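PDB 4XG1: diaminopimelate decarboxylase from Psychromonas ingrahamii, which probably catalyses the pyridoxal 5'-phosphate-dependent decarboxylation of meso-diaminopimelate to L-lysine, the last step of the diaminopimelate pathway, as a homodimer. Local coordinates for residues Ala30-Arg35 with Val285-Val290; Ala145-Arg150 with Leu192-Val197; Lys299-Val304 with Ser340-Gly345. All coordinates share one frame; numbering follows the deposited sequence.

Interaction 1: residues Ala30-Arg35 with Val285-Val290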
loop_
_atom_site.group_PDB
_atom_site.type_symbol
_atom_site.label_atom_id
_atom_site.label_comp_id
_atom_site.label_asym_id
_atom_site.label_seq_id
_atom_site.Cartn_x
_atom_site.Cartn_y
_atom_site.Cartn_z
ATOM N N ALA B 30 -0.758 -8.269 -14.691
ATOM C CA ALA B 30 0.608 -8.766 -14.749
ATOM C C ALA B 30 1.594 -7.643 -14.932
ATOM O O ALA B 30 1.411 -6.769 -15.773
ATOM C CB ALA B 30 0.753 -9.746 -15.883
ATOM N N TYR B 31 2.634 -7.652 -14.122
ATOM C CA TYR B 31 3.746 -6.733 -14.315
ATOM C C TYR B 31 4.698 -7.387 -15.275
ATOM O O TYR B 31 4.979 -8.587 -15.134
ATOM C CB TYR B 31 4.480 -6.471 -13.002
ATOM C CG TYR B 31 3.861 -5.365 -12.171
ATOM C CD1 TYR B 31 4.115 -4.024 -12.469
ATOM C CD2 TYR B 31 3.077 -5.657 -11.046
ATOM C CE1 TYR B 31 3.574 -3.016 -11.723
ATOM C CE2 TYR B 31 2.555 -4.637 -10.282
ATOM C CZ TYR B 31 2.795 -3.330 -10.624
ATOM O OH TYR B 31 2.294 -2.281 -9.853
ATOM N N ILE B 32 5.206 -6.597 -16.220
ATOM C CA ILE B 32 6.163 -7.107 -17.182
ATOM C C ILE B 32 7.382 -6.237 -17.243
ATOM O O ILE B 32 7.260 -5.015 -17.396
ATOM C CB ILE B 32 5.528 -7.178 -18.580
ATOM C CG1 ILE B 32 4.395 -8.196 -18.579
ATOM C CG2 ILE B 32 6.558 -7.634 -19.619
ATOM C CD1 ILE B 32 3.593 -8.238 -19.858
ATOM N N TYR B 33 8.542 -6.852 -17.121
ATOM C CA TYR B 33 9.802 -6.114 -17.043
ATOM C C TYR B 33 10.735 -6.470 -18.200
ATOM O O TYR B 33 10.803 -7.633 -18.615
ATOM C CB TYR B 33 10.518 -6.422 -15.740
ATOM C CG TYR B 33 9.705 -6.165 -14.476
ATOM C CD1 TYR B 33 9.173 -4.923 -14.196
ATOM C CD2 TYR B 33 9.474 -7.193 -13.552
ATOM C CE1 TYR B 33 8.432 -4.707 -13.052
ATOM C CE2 TYR B 33 8.726 -6.991 -12.418
ATOM C CZ TYR B 33 8.211 -5.742 -12.167
ATOM O OH TYR B 33 7.479 -5.534 -11.015
ATOM N N SER B 34 11.427 -5.450 -18.720
ATOM C CA SER B 34 12.465 -5.600 -19.747
ATOM C C SER B 34 13.826 -5.773 -19.147
ATOM O O SER B 34 14.336 -4.876 -18.531
ATOM C CB SER B 34 12.515 -4.371 -20.653
ATOM O OG SER B 34 13.755 -4.309 -21.359
ATOM N N ARG B 35 14.438 -6.924 -19.346
ATOM C CA ARG B 35 15.827 -7.128 -18.875
ATOM C C ARG B 35 16.805 -6.122 -19.494
ATOM O O ARG B 35 17.641 -5.548 -18.804
ATOM C CB ARG B 35 16.336 -8.499 -19.252
ATOM C CG ARG B 35 17.819 -8.576 -18.990
ATOM C CD ARG B 35 18.401 -9.928 -19.304
ATOM N NE ARG B 35 19.741 -10.011 -18.720
ATOM C CZ ARG B 35 20.532 -11.079 -18.790
ATOM N NH1 ARG B 35 20.123 -12.181 -19.426
ATOM N NH2 ARG B 35 21.730 -11.043 -18.224
ATOM N N VAL B 285 6.038 -2.416 -17.210
ATOM C CA VAL B 285 4.678 -2.011 -17.385
ATOM C C VAL B 285 3.744 -2.911 -16.596
ATOM O O VAL B 285 4.150 -3.985 -16.115
ATOM C CB VAL B 285 4.269 -2.066 -18.870
ATOM C CG1 VAL B 285 5.184 -1.153 -19.670
ATOM C CG2 VAL B 285 4.343 -3.477 -19.423
ATOM N N LEU B 286 2.493 -2.476 -16.481
ATOM C CA LEU B 286 1.456 -3.285 -15.880
ATOM C C LEU B 286 0.338 -3.478 -16.873
ATOM O O LEU B 286 -0.260 -2.508 -17.355
ATOM C CB LEU B 286 0.901 -2.605 -14.646
ATOM C CG LEU B 286 -0.315 -3.270 -13.957
ATOM C CD1 LEU B 286 0.026 -4.668 -13.496
ATOM C CD2 LEU B 286 -0.795 -2.440 -12.782
ATOM N N VAL B 287 0.049 -4.740 -17.184
ATOM C CA VAL B 287 -0.954 -5.069 -18.194
ATOM C C VAL B 287 -2.239 -5.468 -17.507
ATOM O O VAL B 287 -2.201 -6.207 -16.516
ATOM C CB VAL B 287 -0.506 -6.250 -19.048
ATOM C CG1 VAL B 287 -1.473 -6.440 -20.205
ATOM C CG2 VAL B 287 0.910 -6.032 -19.544
ATOM N N THR B 288 -3.362 -4.999 -18.034
ATOM C CA THR B 288 -4.630 -5.267 -17.419
ATOM C C THR B 288 -5.694 -5.432 -18.490
ATOM O O THR B 288 -5.568 -4.923 -19.589
ATOM C CB THR B 288 -4.997 -4.142 -16.445
ATOM O OG1 THR B 288 -6.266 -4.412 -15.838
ATOM C CG2 THR B 288 -5.061 -2.824 -17.169
ATOM N N LYS B 289 -6.765 -6.119 -18.153
ATOM C CA LYS B 289 -7.821 -6.427 -19.087
ATOM C C LYS B 289 -9.059 -5.596 -18.751
ATOM O O LYS B 289 -9.423 -5.436 -17.569
ATOM C CB LYS B 289 -8.156 -7.900 -18.971
ATOM C CG LYS B 289 -9.310 -8.392 -19.847
ATOM C CD LYS B 289 -9.608 -9.864 -19.554
ATOM C CE LYS B 289 -11.111 -10.110 -19.469
ATOM N NZ LYS B 289 -11.447 -11.132 -18.437
ATOM N N VAL B 290 -9.693 -5.042 -19.782
ATOM C CA VAL B 290 -10.934 -4.296 -19.609
ATOM C C VAL B 290 -12.045 -5.308 -19.360
ATOM O O VAL B 290 -12.260 -6.219 -20.172
ATOM C CB VAL B 290 -11.274 -3.488 -20.887
ATOM C CG1 VAL B 290 -12.589 -2.758 -20.724
ATOM C CG2 VAL B 290 -10.170 -2.488 -21.200
#
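In the mixed sheet that stands apart from the PLP-binding barrel, Tyr31 and Leu286 meet as a non-hydrogen-bonded antiparallel pair, side chain over side chain. The CD1 methyl of Leu286 sits 3.9 Å from the centroid of the Tyr31 ring and only 6° off its normal, a CH-pi contact over the middle of one face. Leu286 reaches it with CG anti to its backbone N (chi1 174°), while its CB passes 4.0 Å from Tyr31 CE1. The same CD1 methyl also lies 3.4 Å from Ala30 O. Hydrogen-bonded pairs flank this one. Ala30 and Val287 exchange two bonds, the Val287 N to Ala30 O one being 2.8 Å long and almost straight at 177°, the return from Ala30 N to Val287 O longer at 3.1 Å. Ile32 and Val285 do the same, with Ile32 N to Val285 O at 2.8 Å and Val285 N to Ile32 O at 2.9 Å. The topology is that of the two-domain fold of class-II decarboxylases: strand 30-34, which precedes the barrel in sequence, is inserted between strand 284-294, which follows it, and strand 391-396 near the C-terminus. On the face opposite Tyr31, Ile32 CD1 lies 3.5 Å from Val287 CG2, and helix 19-26 covers both through Val23. The Tyr31 hydroxyl is hydrogen-bonded to Asp310 O, which ties the far end of the ring to a loop near the predicted substrate-binding Arg313. A leucine in place of Tyr31 would probably leave Asp310 O without this partner and take away the flat face on which the Leu286 methyl rests. Leu286 is flanked in turn by Ile370 of strand 367-371 and by Thr373.

Interaction 2: residues Ala145-Arg150 with Leu192-Val197. With K (potassium ion), chain O.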
loop_
_atom_site.group_PDB
_atom_site.type_symbol
_atom_site.label_atom_id
_atom_site.label_comp_id
_atom_site.label_asym_id
_atom_site.label_seq_id
_atom_site.Cartn_x
_atom_site.Cartn_y
_atom_site.Cartn_z
ATOM N N ALA B 145 31.477 -0.442 13.381
ATOM C CA ALA B 145 30.390 -0.179 12.423
ATOM C C ALA B 145 30.727 0.957 11.525
ATOM O O ALA B 145 30.943 2.031 12.004
ATOM C CB ALA B 145 29.117 0.129 13.188
ATOM N N PRO B 146 30.790 0.729 10.215
ATOM C CA PRO B 146 31.111 1.811 9.304
ATOM C C PRO B 146 29.911 2.713 9.119
ATOM O O PRO B 146 28.804 2.217 8.965
ATOM C CB PRO B 146 31.455 1.099 7.982
ATOM C CG PRO B 146 30.775 -0.198 8.057
ATOM C CD PRO B 146 30.656 -0.558 9.516
ATOM N N ILE B 147 30.111 4.026 9.126
ATOM C CA ILE B 147 28.975 4.955 9.138
ATOM C C ILE B 147 29.193 6.229 8.351
ATOM O O ILE B 147 30.313 6.742 8.304
ATOM C CB ILE B 147 28.558 5.327 10.552
ATOM C CG1 ILE B 147 29.595 6.238 11.206
ATOM C CG2 ILE B 147 28.311 4.111 11.412
ATOM C CD1 ILE B 147 29.150 7.686 11.258
ATOM N N SER B 148 28.145 6.680 7.666
ATOM C CA SER B 148 28.030 8.047 7.212
ATOM C C SER B 148 26.911 8.687 7.986
ATOM O O SER B 148 26.127 8.018 8.660
ATOM C CB SER B 148 27.703 8.170 5.750
ATOM O OG SER B 148 28.467 7.288 4.966
ATOM N N ILE B 149 26.831 10.004 7.883
ATOM C CA ILE B 149 25.707 10.715 8.405
ATOM C C ILE B 149 24.964 11.216 7.217
ATOM O O ILE B 149 25.559 11.727 6.272
ATOM C CB ILE B 149 26.111 11.904 9.260
ATOM C CG1 ILE B 149 27.151 11.498 10.327
ATOM C CG2 ILE B 149 24.881 12.528 9.941
ATOM C CD1 ILE B 149 26.575 10.718 11.474
ATOM N N ARG B 150 23.653 11.031 7.243
ATOM C CA ARG B 150 22.783 11.650 6.246
ATOM C C ARG B 150 22.592 13.137 6.624
ATOM O O ARG B 150 22.029 13.468 7.690
ATOM C CB ARG B 150 21.429 10.960 6.167
ATOM C CG ARG B 150 20.579 11.465 5.008
ATOM C CD ARG B 150 19.204 10.809 5.000
ATOM N NE ARG B 150 18.383 11.344 3.943
ATOM C CZ ARG B 150 17.207 10.869 3.591
ATOM N NH1 ARG B 150 16.708 9.808 4.175
ATOM N NH2 ARG B 150 16.538 11.469 2.627
ATOM N N LEU B 192 32.194 2.790 16.403
ATOM C CA LEU B 192 31.838 3.321 15.099
ATOM C C LEU B 192 33.056 3.734 14.377
ATOM O O LEU B 192 34.035 4.095 14.997
ATOM C CB LEU B 192 30.943 4.545 15.247
ATOM C CG LEU B 192 29.719 4.415 16.146
ATOM C CD1 LEU B 192 28.883 5.681 16.040
ATOM C CD2 LEU B 192 28.880 3.190 15.808
ATOM N N GLU B 193 32.982 3.775 13.062
ATOM C CA GLU B 193 34.077 4.185 12.274
ATOM C C GLU B 193 33.562 5.014 11.115
ATOM O O GLU B 193 32.980 4.500 10.154
ATOM C CB GLU B 193 34.858 2.980 11.769
ATOM C CG GLU B 193 36.084 3.369 10.945
ATOM C CD GLU B 193 36.843 2.182 10.376
ATOM O OE1 GLU B 193 36.664 1.046 10.881
ATOM O OE2 GLU B 193 37.640 2.399 9.445
ATOM N N ILE B 194 33.871 6.294 11.155
ATOM C CA ILE B 194 33.419 7.213 10.140
ATOM C C ILE B 194 34.025 6.886 8.785
ATOM O O ILE B 194 35.241 6.927 8.615
ATOM C CB ILE B 194 33.761 8.646 10.546
ATOM C CG1 ILE B 194 32.989 9.012 11.822
ATOM C CG2 ILE B 194 33.434 9.605 9.418
ATOM C CD1 ILE B 194 33.536 10.195 12.614
ATOM N N LYS B 195 33.174 6.578 7.811
ATOM C CA LYS B 195 33.642 6.312 6.450
ATOM C C LYS B 195 33.193 7.309 5.437
ATOM O O LYS B 195 33.855 7.461 4.391
ATOM C CB LYS B 195 33.172 4.935 5.977
ATOM C CG LYS B 195 33.564 3.812 6.928
ATOM C CD LYS B 195 35.074 3.599 6.976
ATOM C CE LYS B 195 35.523 2.666 5.876
ATOM N NZ LYS B 195 37.005 2.528 5.912
ATOM N N GLY B 196 32.075 7.993 5.697
ATOM C CA GLY B 196 31.490 8.788 4.632
ATOM C C GLY B 196 30.562 9.891 5.018
ATOM O O GLY B 196 30.280 10.133 6.190
ATOM N N VAL B 197 30.110 10.584 3.979
ATOM C CA VAL B 197 29.037 11.557 4.087
ATOM C C VAL B 197 27.934 11.167 3.119
ATOM O O VAL B 197 28.189 10.807 1.955
ATOM C CB VAL B 197 29.574 12.958 3.775
ATOM C CG1 VAL B 197 28.449 13.946 3.447
ATOM C CG2 VAL B 197 30.353 13.454 4.977
HETATM K K K O . 35.283 6.738 15.414
HETATM O O HOH W 1 36.177 7.412 13.014
#
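Ile147 and Ile194 pair on adjacent parallel strands of the TIM barrel, whose axes make 46° with each other, and their side chains cross at an angle on its outer, helix-facing side. Ile147 has CG1 between the backbone N and the carbonyl carbon (chi1 71°), which brings its CD1 to 4.1 Å from Ile194 CG1. One pair earlier on this face, Ala145 CB touches Leu192 CD2 at 4.0 Å. Helix 128-140 packs on Ala145 and Leu192, helix 179-188 on Ile194 and Val197, which identifies the outward side.

The other face carries Pro146, Glu193 and Ser148. Pro146 CB meets Lys195 CG at 3.6 Å, alongside the lysine chain, which bends at chi2 and chi3 and turns its NZ back to Glu193 OE2, 3.6 Å away, in a salt bridge within its own strand. Further along, Ser148 OG lies over Gly196, 3.4 Å from its CA, a spot where the missing side chain leaves room for the hydroxyl.

Along the backbone, Glu193 N bonds Ala145 O and Ile147 N bonds Glu193 O, both donors well above the carbonyl plane. Ile147 O then takes Lys195 N at 2.9 Å and, weakly, Gly196 N at 3.4 Å; two successive N-H groups on one carbonyl, with the nearest CA pairs jumping from Ile147-Ile194 to Ser148-Gly196, are consistent with a beta bulge at Lys195. Beyond it the direct backbone bonding lapses, and the hydroxyl of Tyr183 joins the strands by hydrogen-bonding both Gly196 O and Ile149 N.

At the opposite end a potassium ion is held by Leu192 O at 3.0 Å, by the carbonyls of Ser187 and Leu189, and by a water molecule that accepts the N-H of Ile194.

Interaction 3: residues Lys299-Val304 with Ser340-Gly345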
loop_
_atom_site.group_PDB
_atom_site.type_symbol
_atom_site.label_atom_id
_atom_site.label_comp_id
_atom_site.label_asym_id
_atom_site.label_seq_id
_atom_site.Cartn_x
_atom_site.Cartn_y
_atom_site.Cartn_z
ATOM N N LYS B 299 -19.868 11.125 -17.743
ATOM C CA LYS B 299 -18.569 10.479 -17.503
ATOM C C LYS B 299 -18.560 9.006 -17.911
ATOM O O LYS B 299 -19.524 8.281 -17.690
ATOM C CB LYS B 299 -18.215 10.595 -16.024
ATOM C CG LYS B 299 -16.762 10.427 -15.698
ATOM C CD LYS B 299 -16.517 11.151 -14.401
ATOM C CE LYS B 299 -15.097 10.917 -13.964
ATOM N NZ LYS B 299 -14.525 12.110 -13.288
ATOM N N ASN B 300 -17.464 8.559 -18.498
ATOM C CA ASN B 300 -17.305 7.155 -18.854
ATOM C C ASN B 300 -16.263 6.412 -18.036
ATOM O O ASN B 300 -15.205 6.955 -17.726
ATOM C CB ASN B 300 -16.910 7.054 -20.312
ATOM C CG ASN B 300 -17.952 7.655 -21.220
ATOM O OD1 ASN B 300 -19.159 7.426 -21.052
ATOM N ND2 ASN B 300 -17.500 8.441 -22.183
ATOM N N PHE B 301 -16.524 5.131 -17.777
ATOM C CA PHE B 301 -15.578 4.282 -17.080
ATOM C C PHE B 301 -15.171 3.034 -17.814
ATOM O O PHE B 301 -16.009 2.244 -18.188
ATOM C CB PHE B 301 -16.179 3.902 -15.756
ATOM C CG PHE B 301 -16.333 5.064 -14.848
ATOM C CD1 PHE B 301 -15.230 5.566 -14.182
ATOM C CD2 PHE B 301 -17.554 5.675 -14.684
ATOM C CE1 PHE B 301 -15.360 6.644 -13.336
ATOM C CE2 PHE B 301 -17.696 6.744 -13.826
ATOM C CZ PHE B 301 -16.596 7.238 -13.152
ATOM N N ALA B 302 -13.874 2.849 -17.987
ATOM C CA ALA B 302 -13.338 1.528 -18.281
ATOM C C ALA B 302 -12.973 0.848 -16.950
ATOM O O ALA B 302 -12.095 1.301 -16.229
ATOM C CB ALA B 302 -12.111 1.620 -19.170
ATOM N N ILE B 303 -13.664 -0.225 -16.634
ATOM C CA ILE B 303 -13.398 -1.013 -15.465
ATOM C C ILE B 303 -12.449 -2.136 -15.847
ATOM O O ILE B 303 -12.811 -3.009 -16.611
ATOM C CB ILE B 303 -14.715 -1.565 -14.930
ATOM C CG1 ILE B 303 -15.599 -0.377 -14.581
ATOM C CG2 ILE B 303 -14.480 -2.429 -13.701
ATOM C CD1 ILE B 303 -16.975 -0.764 -14.165
ATOM N N VAL B 304 -11.237 -2.106 -15.292
ATOM C CA VAL B 304 -10.191 -3.063 -15.604
ATOM C C VAL B 304 -9.915 -4.010 -14.424
ATOM O O VAL B 304 -10.442 -3.815 -13.349
ATOM C CB VAL B 304 -8.889 -2.317 -15.981
ATOM C CG1 VAL B 304 -9.083 -1.572 -17.296
ATOM C CG2 VAL B 304 -8.443 -1.350 -14.862
ATOM N N SER B 340 -13.667 9.430 -23.823
ATOM C CA SER B 340 -12.899 9.883 -22.677
ATOM C C SER B 340 -13.284 9.035 -21.453
ATOM O O SER B 340 -14.429 9.099 -20.963
ATOM C CB SER B 340 -13.178 11.362 -22.411
ATOM O OG SER B 340 -12.572 11.785 -21.203
ATOM N N TYR B 341 -12.332 8.208 -21.007
ATOM C CA TYR B 341 -12.574 7.269 -19.919
ATOM C C TYR B 341 -11.721 7.599 -18.700
ATOM O O TYR B 341 -10.564 7.980 -18.820
ATOM C CB TYR B 341 -12.216 5.837 -20.350
ATOM C CG TYR B 341 -13.089 5.223 -21.400
ATOM C CD1 TYR B 341 -14.341 4.716 -21.089
ATOM C CD2 TYR B 341 -12.646 5.121 -22.714
ATOM C CE1 TYR B 341 -15.139 4.144 -22.063
ATOM C CE2 TYR B 341 -13.435 4.541 -23.694
ATOM C CZ TYR B 341 -14.678 4.063 -23.361
ATOM O OH TYR B 341 -15.447 3.506 -24.347
ATOM N N ASP B 342 -12.305 7.384 -17.535
ATOM C CA ASP B 342 -11.529 7.115 -16.342
ATOM C C ASP B 342 -11.273 5.624 -16.323
ATOM O O ASP B 342 -12.204 4.805 -16.476
ATOM C CB ASP B 342 -12.280 7.540 -15.113
ATOM C CG ASP B 342 -12.181 9.014 -14.873
ATOM O OD1 ASP B 342 -11.674 9.755 -15.773
ATOM O OD2 ASP B 342 -12.618 9.460 -13.773
ATOM N N ILE B 343 -10.015 5.258 -16.153
ATOM C CA ILE B 343 -9.612 3.855 -16.024
ATOM C C ILE B 343 -9.599 3.477 -14.566
ATOM O O ILE B 343 -8.793 3.983 -13.797
ATOM C CB ILE B 343 -8.215 3.634 -16.590
ATOM C CG1 ILE B 343 -8.109 4.317 -17.960
ATOM C CG2 ILE B 343 -7.895 2.150 -16.685
ATOM C CD1 ILE B 343 -9.179 3.896 -18.925
ATOM N N VAL B 344 -10.478 2.568 -14.182
ATOM C CA VAL B 344 -10.654 2.234 -12.777
ATOM C C VAL B 344 -10.734 0.714 -12.541
ATOM O O VAL B 344 -11.060 -0.050 -13.441
ATOM C CB VAL B 344 -11.917 2.911 -12.205
ATOM C CG1 VAL B 344 -11.856 4.419 -12.360
ATOM C CG2 VAL B 344 -13.172 2.367 -12.880
ATOM N N GLY B 345 -10.466 0.291 -11.314
ATOM C CA GLY B 345 -10.349 -1.120 -11.029
ATOM C C GLY B 345 -11.560 -1.609 -10.290
ATOM O O GLY B 345 -12.459 -0.840 -10.022
#
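Asp342 and Phe301 lie side by side and point the same way, with ring and carboxylate planes 77° apart and Phe301 CE1 3.7 Å from Asp342 CB. Next along this face, Phe301 CD1 meets Val344 CG1 at 4.0 Å. The reverse face is lined by Asn300, Ala302, Tyr341 and Ile343: Tyr341 CD1 approaches Asn300 CB at 3.6 Å, and Ala302 CB touches Ile343 CD1 at 3.7 Å.

Backbone bonds fix this pairing. Asn300 O accepts Asp342 N and Asp342 O accepts Ala302 N, after which Val344 N reaches Ala302 O at 2.9 Å and 177°, and Val304 N reaches Val344 O at 2.8 Å. The parallel strands lie in the mixed beta-domain sheet between strands 284-294 and 353-361. Strand 338-344 leads toward Cys348, probably the proton donor, whose side chain is about 10 Å from Gly345.

Further out, Asp342 OD1 accepts the N-H of Glu357, which anchors the carboxylate to strand 353-361; a salt bridge to the poorly ordered Lys299 is doubtful. Leu293 backs Ala302 and Tyr341. On the Phe301 face the second subunit packs Asn170 on Phe301, Val105 on Ile303 and Lys171 on Val344. Lys171 NZ of that subunit hydrogen-bonds Gly345 O, just past the strand.

Interactions 1 and 3 share one mixed sheet, their centres 18 Å apart: strand 284-294 pairs antiparallel with 30-34 in the first and lies beside 300-304 of the other, Val290 and Thr288 packing on Val304. Interaction 2 belongs to the barrel, its centre 40 Å and 50 Å from theirs, on the opposite side of the chain's centre, and is nested within the loop closed by interaction 1. All three are largely buried. Interaction 1 has a helix over its aliphatic face and its aromatic contact on the other; interaction 2 adds an ion pair among its partly exposed residues, and a potassium ion on the carbonyl of Leu192; interaction 3 meets the partner subunit on one face.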